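Side-chain contacts in toxin protein (Yersinia entomophaga, PDB 6AQK), which probably acts as a toxin that transfers ADP-ribose to target molecules in the manner of an ADP-ribosyltransferase: residues I72-D75 against K76-V80; F120-E123 against S124-K127. All coordinates share one frame; numbering follows the deposited sequence.

Interaction 1: I72-D75 against K76-V80; sequences ISHD and KFIEV. With PT (platinum (II) ion), chain D.
His74 and Ile78, one helical turn apart, lie side by side and point the same way, the isoleucine passing over one face of the imidazole. The touching atom is CG1 of Ile78, 4.0 Å from the centroid of the His74 ring in a CH-pi contact, and it is displaced over the face toward CE1, whose distance to CG1 is 3.6 Å. With CG of His74 swung roughly anti to the backbone N (chi1 152°), the ring runs alongside Ile78 and ND1 is presented to a platinum ion 2.4 Å away. Met51, through its SD, is the second protein ligand of this metal, which thus joins the start of helix 74-90 to helix 51-63.

Before the histidine, Ser73 occupies the N-cap. Its OG is tucked between its own backbone N and carbonyl carbon (chi1 66°), and from there it receives the N-H of Lys76 at 3.2 Å from OG to N, while CB of Lys76 rests against the same hydroxyl. Backbone bonds from Phe77 N to Ser73 O and from Ile78 N to His74 O then carry the first turn onward. Lys76 bends at chi2; its NZ forms its stronger salt bridge with Glu26 and reaches Glu79 OE1 at 3.4 Å in a second salt bridge whose hydrogen bond is weak, and Tyr29 adds a cation-pi contact. On the buried flank Phe77 meets Phe54 and Trp58 of helix 51-63. The whole is a serine N-cap opening an alpha-helix, with a methionine-histidine platinum site on its first turn.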
loop_
_atom_site.group_PDB
_atom_site.type_symbol
_atom_site.label_atom_id
_atom_site.label_comp_id
_atom_site.label_asym_id
_atom_site.label_seq_id
_atom_site.Cartn_x
_atom_site.Cartn_y
_atom_site.Cartn_z
ATOM N N ILE A 72 2.295 -22.934 0.914
ATOM C CA ILE A 72 2.538 -22.373 -0.411
ATOM C C ILE A 72 2.923 -23.531 -1.353
ATOM O O ILE A 72 3.795 -24.321 -1.029
ATOM C CB ILE A 72 3.557 -21.203 -0.368
ATOM C CG1 ILE A 72 2.849 -19.922 0.050
ATOM C CG2 ILE A 72 4.219 -21.004 -1.734
ATOM C CD1 ILE A 72 3.771 -18.786 0.379
ATOM N N SER A 73 2.281 -23.584 -2.517
ATOM C CA SER A 73 2.295 -24.719 -3.436
ATOM C C SER A 73 1.746 -24.276 -4.779
ATOM O O SER A 73 1.236 -23.168 -4.903
ATOM C CB SER A 73 1.373 -25.835 -2.895
ATOM O OG SER A 73 0.026 -25.369 -2.903
ATOM N N HIS A 74 1.744 -25.172 -5.770
ATOM C CA HIS A 74 1.255 -24.827 -7.066
ATOM C C HIS A 74 -0.227 -24.542 -6.977
ATOM O O HIS A 74 -0.698 -23.604 -7.626
ATOM C CB HIS A 74 1.557 -25.929 -8.111
ATOM C CG HIS A 74 0.572 -25.975 -9.234
ATOM N ND1 HIS A 74 0.713 -25.224 -10.382
ATOM C CD2 HIS A 74 -0.576 -26.681 -9.386
ATOM C CE1 HIS A 74 -0.307 -25.459 -11.190
ATOM N NE2 HIS A 74 -1.100 -26.345 -10.611
ATOM N N ASP A 75 -0.971 -25.320 -6.174
ATOM C CA ASP A 75 -2.430 -25.059 -5.946
ATOM C C ASP A 75 -2.692 -23.673 -5.336
ATOM O O ASP A 75 -3.652 -22.978 -5.707
ATOM C CB ASP A 75 -3.094 -26.076 -4.994
ATOM C CG ASP A 75 -3.119 -27.496 -5.565
ATOM O OD1 ASP A 75 -3.066 -27.652 -6.802
ATOM O OD2 ASP A 75 -3.180 -28.453 -4.765
ATOM N N LYS A 76 -1.878 -23.295 -4.369
ATOM C CA LYS A 76 -2.103 -22.041 -3.739
ATOM C C LYS A 76 -1.720 -20.945 -4.751
ATOM O O LYS A 76 -2.391 -19.888 -4.839
ATOM C CB LYS A 76 -1.356 -21.985 -2.424
ATOM C CG LYS A 76 -1.812 -20.929 -1.468
ATOM C CD LYS A 76 -3.167 -21.264 -0.930
ATOM C CE LYS A 76 -3.588 -20.244 0.100
ATOM N NZ LYS A 76 -4.884 -20.621 0.721
ATOM N N PHE A 77 -0.712 -21.246 -5.591
ATOM C CA PHE A 77 -0.285 -20.318 -6.641
ATOM C C PHE A 77 -1.456 -20.021 -7.548
ATOM O O PHE A 77 -1.744 -18.866 -7.866
ATOM C CB PHE A 77 0.907 -20.874 -7.470
ATOM C CG PHE A 77 1.291 -19.982 -8.630
ATOM C CD1 PHE A 77 2.125 -18.904 -8.439
ATOM C CD2 PHE A 77 0.765 -20.195 -9.891
ATOM C CE1 PHE A 77 2.425 -18.031 -9.494
ATOM C CE2 PHE A 77 1.058 -19.346 -10.944
ATOM C CZ PHE A 77 1.893 -18.256 -10.747
ATOM N N ILE A 78 -2.126 -21.080 -8.000
ATOM C CA ILE A 78 -3.262 -20.909 -8.918
ATOM C C ILE A 78 -4.414 -20.169 -8.267
ATOM O O ILE A 78 -5.017 -19.306 -8.905
ATOM C CB ILE A 78 -3.712 -22.260 -9.538
ATOM C CG1 ILE A 78 -2.586 -22.830 -10.420
ATOM C CG2 ILE A 78 -4.979 -22.062 -10.375
ATOM C CD1 ILE A 78 -2.223 -21.984 -11.638
ATOM N N GLU A 79 -4.683 -20.476 -6.998
ATOM C CA GLU A 79 -5.763 -19.807 -6.294
ATOM C C GLU A 79 -5.537 -18.265 -6.183
ATOM O O GLU A 79 -6.460 -17.452 -6.476
ATOM C CB GLU A 79 -5.963 -20.468 -4.951
ATOM C CG GLU A 79 -7.084 -19.928 -4.055
ATOM C CD GLU A 79 -6.903 -20.372 -2.599
ATOM O OE1 GLU A 79 -6.233 -21.381 -2.318
ATOM O OE2 GLU A 79 -7.425 -19.705 -1.700
ATOM N N VAL A 80 -4.334 -17.895 -5.752
ATOM C CA VAL A 80 -3.975 -16.504 -5.525
ATOM C C VAL A 80 -3.997 -15.738 -6.858
ATOM O O VAL A 80 -4.583 -14.682 -6.952
ATOM C CB VAL A 80 -2.676 -16.365 -4.742
ATOM C CG1 VAL A 80 -2.226 -14.870 -4.753
ATOM C CG2 VAL A 80 -2.833 -16.952 -3.325
HETATM PT PT PT D . 2.900 -24.695 -11.149
#

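Interaction 2: F120-E123 against S124-K127; sequences FINE and SEGK
Ser124 OG sits over the centre of the Phe120 ring, 3.4 Å above its plane, and from that position donates to Phe120 O at 2.9 Å. The hydroxyl approaches this carbonyl from above its plane. A chi1 of -71° turns OG of Ser124 back beside its own backbone N, and Ser124 N makes a second, weak bond to the same Phe120 O at 3.0 Å.

Ile121 O likewise receives two N-H groups: Glu125 N lies in the carbonyl plane at 2.8 Å, whereas Ser124 N stands well above that plane. The extended side chain of Glu125 runs past the same carbonyl and crosses Ile121, bringing OE2 to 3.8 Å from Ile121 CG2. Starting at the last helical residue, a type II beta turn from Ser124 to Lys127 reverses the chain, closed by Lys127 N to Ser124 O, with Gly126 taking the positive phi. CE of Lys127 returns to Glu123 O at 3.5 Å.

Tyr220 and Tyr200, from strands of the five-stranded sheet, pack against Phe120 and Ser124, and Lys127 O bonds to Tyr200 OH. The hydroxyl proton of the buried serine is spent on a carbonyl of its own helix; the bond to Phe120 O fixes the serine's rotation and leaves its oxygen over the phenyl face.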
loop_
_atom_site.group_PDB
_atom_site.type_symbol
_atom_site.label_atom_id
_atom_site.label_comp_id
_atom_site.label_asym_id
_atom_site.label_seq_id
_atom_site.Cartn_x
_atom_site.Cartn_y
_atom_site.Cartn_z
ATOM N N PHE A 120 15.748 9.676 0.677
ATOM C CA PHE A 120 15.278 10.849 1.380
ATOM C C PHE A 120 15.441 10.608 2.850
ATOM O O PHE A 120 15.905 11.498 3.560
ATOM C CB PHE A 120 13.837 11.192 0.991
ATOM C CG PHE A 120 13.299 12.391 1.723
ATOM C CD1 PHE A 120 13.644 13.679 1.274
ATOM C CD2 PHE A 120 12.454 12.258 2.839
ATOM C CE1 PHE A 120 13.180 14.825 1.957
ATOM C CE2 PHE A 120 11.955 13.418 3.507
ATOM C CZ PHE A 120 12.338 14.696 3.045
ATOM N N ILE A 121 15.073 9.412 3.330
ATOM C CA ILE A 121 15.247 9.060 4.749
ATOM C C ILE A 121 16.713 9.138 5.158
ATOM O O ILE A 121 17.048 9.773 6.186
ATOM C CB ILE A 121 14.717 7.627 5.063
ATOM C CG1 ILE A 121 13.176 7.650 4.961
ATOM C CG2 ILE A 121 15.175 7.143 6.428
ATOM C CD1 ILE A 121 12.472 6.294 5.098
ATOM N N ASN A 122 17.562 8.477 4.390
ATOM C CA ASN A 122 19.022 8.566 4.616
ATOM C C ASN A 122 19.542 9.993 4.689
ATOM O O ASN A 122 20.320 10.270 5.571
ATOM C CB ASN A 122 19.833 7.756 3.593
ATOM C CG ASN A 122 19.691 6.229 3.821
ATOM O OD1 ASN A 122 19.427 5.756 4.942
ATOM N ND2 ASN A 122 19.821 5.468 2.750
ATOM N N GLU A 123 19.115 10.880 3.800
ATOM C CA GLU A 123 19.598 12.266 3.842
ATOM C C GLU A 123 19.017 13.086 5.005
ATOM O O GLU A 123 19.623 14.084 5.413
ATOM C CB GLU A 123 19.283 12.999 2.557
ATOM C CG GLU A 123 19.869 12.383 1.280
ATOM C CD GLU A 123 19.226 12.928 0.003
ATOM O OE1 GLU A 123 18.408 13.873 0.107
ATOM O OE2 GLU A 123 19.541 12.417 -1.115
ATOM N N SER A 124 17.841 12.697 5.512
ATOM C CA SER A 124 17.043 13.528 6.409
ATOM C C SER A 124 17.154 13.179 7.867
ATOM O O SER A 124 17.013 14.048 8.777
ATOM C CB SER A 124 15.529 13.368 6.038
ATOM O OG SER A 124 15.216 14.004 4.803
ATOM N N GLU A 125 17.179 11.877 8.103
ATOM C CA GLU A 125 17.315 11.274 9.438
ATOM C C GLU A 125 18.102 12.100 10.443
ATOM O O GLU A 125 19.224 12.442 10.153
ATOM C CB GLU A 125 18.157 10.011 9.258
ATOM C CG GLU A 125 17.430 8.785 9.603
ATOM C CD GLU A 125 18.173 7.569 9.150
ATOM O OE1 GLU A 125 19.332 7.668 8.660
ATOM O OE2 GLU A 125 17.547 6.512 9.278
ATOM N N GLY A 126 17.521 12.392 11.602
ATOM C CA GLY A 126 18.222 13.077 12.681
ATOM C C GLY A 126 18.451 14.569 12.507
ATOM O O GLY A 126 19.081 15.186 13.347
ATOM N N LYS A 127 17.985 15.168 11.424
ATOM C CA LYS A 127 18.065 16.620 11.303
ATOM C C LYS A 127 17.153 17.258 12.325
ATOM O O LYS A 127 16.144 16.673 12.685
ATOM C CB LYS A 127 17.685 17.084 9.907
ATOM C CG LYS A 127 18.760 16.849 8.888
ATOM C CD LYS A 127 18.498 17.693 7.654
ATOM C CE LYS A 127 19.526 17.384 6.580
ATOM N NZ LYS A 127 19.145 17.921 5.242
#

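Overall arrangement
Interaction 1 comes first along the chain, at the start of helix 74-90, and interaction 2 follows at the end of helix 115-124, where the chain turns toward strand 131-140; strand 101-106, at one edge of the mixed sheet, lies between them in sequence. Their centres are 40 Å apart, with nearest atoms about 27 Å from each other, and they lie on opposite sides of the chain's centre. The residues 72-80 pack among helices 27-39 and 51-63, whereas 120-127 rest on strands 192-200 and 220-226 of that sheet. The two are thus separate helix ends, one opening a helix in the helical part and one closing a helix beside the sheet, with no direct contact to couple them.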